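Local coordinates for N-acetyltransferase family protein (Bacillus anthracis, PDB 3LNB), which probably catalyses the transfer of an acetyl group from acetyl-coenzyme A to arylamines, including the antibiotic sulfamethoxazole, which it inactivates, at residues 101-106 with 151-156. The protein carries 1 engineered substitution. Residues are numbered along the deposited sequence; the frame is centred on the assembly and turned at random.
Sequences ELNSLL and VIDAGF. With COA (coenzyme A), chain B.
Leu102 and Gly155 bring their CA atoms to 5.7 Å, and Asn103 and Ala154 theirs to 6.0 Å, where helix 99-112 meets the loop leaving strand 148-152. Asn103 joins the two through both ends of its amide. Asn103 OD1 accepts from Ala154 N at 2.8 Å, with the donor in the carbonyl plane on a lone pair, while Asn103 ND2 gives a nearly straight bond (173°) to Asp153 OD1 at 3.0 Å. That bond stays within the amide plane but reaches Asp153 OD1 from above the carboxylate, the two planes being 60° apart. From the opposite face Gly155 N donates to Asp153 OD1 at 2.8 Å, closing an Asx turn; two donors thus restrict the rotation of the carboxylate. The other oxygen, Asp153 OD2, accepts from His138 NE2, an arrangement consistent with Asp153, His138 and Cys99 forming the Cys-His-Asp triad known from arylamine N-acetyltransferases, so Asn103 is probably a second-shell residue positioning the aspartate. Val139 O takes a further hydrogen bond from Asn103 ND2. Leu106, whose chi1 of 177° puts CG opposite the backbone N, lays CD2 against Ile152 CG2 at 3.6 Å, the side chains crossing at about a right angle, and also close to Ala154 CB. On the preceding helical turn, Leu102 CD1 lies 3.4 Å from Ala154 O. Past the turn the chain reaches coenzyme A, with Gly155 O 3.3 Å from its C3P and the Phe156 ring presenting an edge to C5P.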
ATOM      1  N   GLU A 101      -1.929   3.585  -5.924  1.00 17.16           N
ATOM      2  CA  GLU A 101      -1.884   5.026  -5.681  1.00 17.27           C
ATOM      3  C   GLU A 101      -0.830   5.308  -4.624  1.00 16.19           C
ATOM      4  O   GLU A 101       0.019   6.183  -4.794  1.00 16.28           O
ATOM      5  CB  GLU A 101      -3.242   5.541  -5.209  1.00 17.70           C
ATOM      6  CG  GLU A 101      -4.348   5.346  -6.234  1.00 19.69           C
ATOM      7  CD  GLU A 101      -5.713   5.713  -5.690  1.00 22.46           C
ATOM      8  OE1 GLU A 101      -6.085   6.908  -5.745  1.00 23.51           O
ATOM      9  OE2 GLU A 101      -6.405   4.801  -5.197  1.00 21.53           O
ATOM     10  N   LEU A 102      -0.884   4.554  -3.534  1.00 14.70           N
ATOM     11  CA  LEU A 102       0.074   4.715  -2.451  1.00 11.77           C
ATOM     12  C   LEU A 102       1.507   4.543  -2.955  1.00 13.09           C
ATOM     13  O   LEU A 102       2.366   5.387  -2.693  1.00 13.30           O
ATOM     14  CB  LEU A 102      -0.219   3.702  -1.339  1.00 12.82           C
ATOM     15  CG  LEU A 102      -1.515   3.952  -0.555  1.00 15.88           C
ATOM     16  CD1 LEU A 102      -1.848   2.755   0.333  1.00 16.00           C
ATOM     17  CD2 LEU A 102      -1.340   5.222   0.282  1.00 13.05           C
ATOM     18  N   ASN A 103       1.764   3.464  -3.688  1.00 11.72           N
ATOM     19  CA  ASN A 103       3.109   3.217  -4.192  1.00 12.82           C
ATOM     20  C   ASN A 103       3.522   4.086  -5.373  1.00 12.32           C
ATOM     21  O   ASN A 103       4.708   4.283  -5.602  1.00 12.37           O
ATOM     22  CB  ASN A 103       3.300   1.737  -4.526  1.00 12.68           C
ATOM     23  CG  ASN A 103       3.455   0.881  -3.277  1.00 16.33           C
ATOM     24  OD1 ASN A 103       3.985   1.338  -2.261  1.00 15.70           O
ATOM     25  ND2 ASN A 103       3.009  -0.365  -3.349  1.00 15.16           N
ATOM     26  N   SER A 104       2.558   4.594  -6.131  1.00 12.34           N
ATOM     27  CA  SER A 104       2.899   5.475  -7.238  1.00 12.71           C
ATOM     28  C   SER A 104       3.380   6.790  -6.622  1.00 12.38           C
ATOM     29  O   SER A 104       4.367   7.372  -7.067  1.00 13.36           O
ATOM     30  CB  SER A 104       1.684   5.732  -8.137  1.00 12.91           C
ATOM     31  OG  SER A 104       1.472   4.660  -9.040  1.00 13.27           O
ATOM     32  N   LEU A 105       2.682   7.244  -5.587  1.00 11.58           N
ATOM     33  CA  LEU A 105       3.055   8.477  -4.901  1.00 13.59           C
ATOM     34  C   LEU A 105       4.438   8.334  -4.287  1.00 13.17           C
ATOM     35  O   LEU A 105       5.304   9.190  -4.476  1.00 12.99           O
ATOM     36  CB  LEU A 105       2.046   8.815  -3.804  1.00 13.22           C
ATOM     37  CG  LEU A 105       2.408  10.040  -2.954  1.00 16.29           C
ATOM     38  CD1 LEU A 105       2.465  11.293  -3.829  1.00 17.32           C
ATOM     39  CD2 LEU A 105       1.384  10.208  -1.854  1.00 18.01           C
ATOM     40  N   LEU A 106       4.643   7.249  -3.548  1.00 13.04           N
ATOM     41  CA  LEU A 106       5.935   7.005  -2.920  1.00 13.23           C
ATOM     42  C   LEU A 106       7.022   6.937  -3.993  1.00 12.99           C
ATOM     43  O   LEU A 106       8.145   7.388  -3.775  1.00 13.43           O
ATOM     44  CB  LEU A 106       5.906   5.700  -2.118  1.00 12.92           C
ATOM     45  CG  LEU A 106       7.229   5.281  -1.464  1.00 14.10           C
ATOM     46  CD1 LEU A 106       7.733   6.396  -0.558  1.00 13.64           C
ATOM     47  CD2 LEU A 106       7.027   4.005  -0.663  1.00 14.63           C
ATOM     48  N   VAL A 151      12.466  -4.549  -2.116  1.00 14.44           N
ATOM     49  CA  VAL A 151      11.073  -4.319  -2.462  1.00 14.95           C
ATOM     50  C   VAL A 151      10.618  -3.227  -1.498  1.00 13.97           C
ATOM     51  O   VAL A 151      10.874  -3.303  -0.294  1.00 13.74           O
ATOM     52  CB  VAL A 151      10.188  -5.577  -2.248  1.00 16.16           C
ATOM     53  CG1 VAL A 151       8.705  -5.169  -2.157  1.00 13.54           C
ATOM     54  CG2 VAL A 151      10.389  -6.553  -3.406  1.00 14.31           C
ATOM     55  N   ILE A 152       9.978  -2.199  -2.038  1.00 14.38           N
ATOM     56  CA  ILE A 152       9.459  -1.103  -1.228  1.00 13.87           C
ATOM     57  C   ILE A 152       7.959  -1.189  -1.451  1.00 13.06           C
ATOM     58  O   ILE A 152       7.483  -0.984  -2.568  1.00 12.83           O
ATOM     59  CB  ILE A 152       9.960   0.275  -1.722  1.00 15.34           C
ATOM     60  CG1 ILE A 152      11.491   0.310  -1.740  1.00 15.39           C
ATOM     61  CG2 ILE A 152       9.430   1.380  -0.802  1.00 15.50           C
ATOM     62  CD1 ILE A 152      12.126   0.102  -0.380  1.00 14.86           C
ATOM     63  N   ASP A 153       7.212  -1.505  -0.400  1.00 11.58           N
ATOM     64  CA  ASP A 153       5.771  -1.641  -0.548  1.00 13.08           C
ATOM     65  C   ASP A 153       4.977  -1.005   0.584  1.00 12.35           C
ATOM     66  O   ASP A 153       5.038  -1.446   1.726  1.00 12.54           O
ATOM     67  CB  ASP A 153       5.411  -3.123  -0.659  1.00 14.54           C
ATOM     68  CG  ASP A 153       3.956  -3.353  -1.047  1.00 15.12           C
ATOM     69  OD1 ASP A 153       3.187  -2.371  -1.151  1.00 16.56           O
ATOM     70  OD2 ASP A 153       3.590  -4.531  -1.248  1.00 16.91           O
ATOM     71  N   ALA A 154       4.227   0.037   0.250  1.00 13.18           N
ATOM     72  CA  ALA A 154       3.403   0.728   1.231  1.00 14.50           C
ATOM     73  C   ALA A 154       1.937   0.562   0.862  1.00 13.74           C
ATOM     74  O   ALA A 154       1.080   1.273   1.383  1.00 14.94           O
ATOM     75  CB  ALA A 154       3.763   2.207   1.267  1.00 13.68           C
ATOM     76  N   GLY A 155       1.648  -0.379  -0.033  1.00 13.83           N
ATOM     77  CA  GLY A 155       0.273  -0.576  -0.458  1.00 14.07           C
ATOM     78  C   GLY A 155      -0.390  -1.901  -0.119  1.00 15.03           C
ATOM     79  O   GLY A 155      -1.514  -2.150  -0.553  1.00 16.54           O
ATOM     80  N   PHE A 156       0.274  -2.742   0.667  1.00 15.97           N
ATOM     81  CA  PHE A 156      -0.285  -4.048   1.017  1.00 16.72           C
ATOM     82  C   PHE A 156      -1.253  -4.025   2.212  1.00 17.50           C
ATOM     83  O   PHE A 156      -1.347  -4.995   2.961  1.00 16.58           O
ATOM     84  CB  PHE A 156       0.854  -5.046   1.273  1.00 15.51           C
ATOM     85  CG  PHE A 156       0.479  -6.490   1.021  1.00 16.28           C
ATOM     86  CD1 PHE A 156       1.375  -7.514   1.328  1.00 14.73           C
ATOM     87  CD2 PHE A 156      -0.765  -6.829   0.482  1.00 16.98           C
ATOM     88  CE1 PHE A 156       1.037  -8.859   1.102  1.00 15.57           C
ATOM     89  CE2 PHE A 156      -1.111  -8.171   0.253  1.00 17.31           C
ATOM     90  CZ  PHE A 156      -0.204  -9.187   0.565  1.00 14.87           C
TER
HETATM   91  N1A COA B1001     -11.582  -5.285  -0.695  1.00 29.98           N
HETATM   92  C2A COA B1001     -12.667  -4.920  -0.036  1.00 28.48           C
HETATM   93  N3A COA B1001     -12.945  -5.397   1.165  1.00 26.76           N
HETATM   94  C4A COA B1001     -12.121  -6.274   1.753  1.00 24.86           C
HETATM   95  C5A COA B1001     -10.974  -6.686   1.091  1.00 25.43           C
HETATM   96  C6A COA B1001     -10.713  -6.161  -0.170  1.00 27.48           C
HETATM   97  N6A COA B1001      -9.616  -6.511  -0.836  1.00 26.28           N
HETATM   98  N7A COA B1001     -10.334  -7.535   1.888  1.00 23.76           N
HETATM   99  C8A COA B1001     -11.044  -7.653   3.007  1.00 23.07           C
HETATM  100  N9A COA B1001     -12.131  -6.885   2.934  1.00 24.23           N
HETATM  101  C1B COA B1001     -13.108  -6.665   4.026  1.00 23.78           C
HETATM  102  C2B COA B1001     -13.776  -7.950   4.514  1.00 24.24           C
HETATM  103  O2B COA B1001     -14.845  -8.309   3.633  1.00 23.28           O
HETATM  104  C3B COA B1001     -14.323  -7.482   5.861  1.00 22.60           C
HETATM  105  O3B COA B1001     -15.641  -6.944   5.714  1.00 20.24           O
HETATM  106  P3B COA B1001     -16.693  -7.124   6.919  1.00 18.72           P
HETATM  107  O7A COA B1001     -16.095  -6.818   8.238  1.00 18.05           O
HETATM  108  O8A COA B1001     -17.947  -6.176   6.573  1.00 18.10           O
HETATM  109  O9A COA B1001     -17.206  -8.645   6.812  1.00 17.44           O
HETATM  110  C4B COA B1001     -13.344  -6.384   6.284  1.00 22.65           C
HETATM  111  O4B COA B1001     -12.406  -6.237   5.203  1.00 24.59           O
HETATM  112  C5B COA B1001     -12.573  -6.779   7.543  1.00 20.99           C
HETATM  113  O5B COA B1001     -11.801  -7.955   7.291  1.00 21.68           O
HETATM  114  P1A COA B1001     -11.070  -8.699   8.514  1.00 18.63           P
HETATM  115  O1A COA B1001     -10.126  -9.822   7.851  1.00 21.67           O
HETATM  116  O2A COA B1001     -12.047  -9.275   9.464  1.00 16.76           O
HETATM  117  O3A COA B1001     -10.134  -7.593   9.214  1.00 20.32           O
HETATM  118  P2A COA B1001      -8.693  -7.140   8.657  1.00 18.69           P
HETATM  119  O4A COA B1001      -7.627  -8.101   9.384  1.00 18.19           O
HETATM  120  O5A COA B1001      -8.448  -5.712   8.960  1.00 20.05           O
HETATM  121  O6A COA B1001      -8.621  -7.485   7.086  1.00 18.69           O
HETATM  122  CBP COA B1001      -7.684  -6.031   5.337  1.00 16.17           C
HETATM  123  CCP COA B1001      -8.932  -6.508   6.087  1.00 16.90           C
HETATM  124  CDP COA B1001      -6.799  -5.214   6.280  1.00 15.04           C
HETATM  125  CEP COA B1001      -8.116  -5.156   4.158  1.00 14.64           C
HETATM  126  CAP COA B1001      -6.910  -7.239   4.805  1.00 15.13           C
HETATM  127  OAP COA B1001      -7.767  -8.022   3.970  1.00 17.17           O
HETATM  128  C9P COA B1001      -5.693  -6.808   3.983  1.00 17.32           C
HETATM  129  O9P COA B1001      -4.698  -6.330   4.525  1.00 17.15           O
HETATM  130  N8P COA B1001      -5.814  -7.006   2.672  1.00 15.70           N
HETATM  131  C7P COA B1001      -4.753  -6.681   1.707  1.00 17.18           C
HETATM  132  C6P COA B1001      -5.352  -6.028   0.459  1.00 17.76           C
HETATM  133  C5P COA B1001      -4.361  -6.053  -0.707  1.00 17.25           C
HETATM  134  O5P COA B1001      -4.125  -7.102  -1.303  1.00 16.67           O
HETATM  135  N4P COA B1001      -3.809  -4.885  -1.028  1.00 15.86           N
HETATM  136  C3P COA B1001      -2.835  -4.769  -2.123  1.00 16.63           C
HETATM  137  C2P COA B1001      -3.537  -4.736  -3.482  1.00 15.93           C
HETATM  138  S1P COA B1001      -4.486  -3.202  -3.795  1.00 20.15           S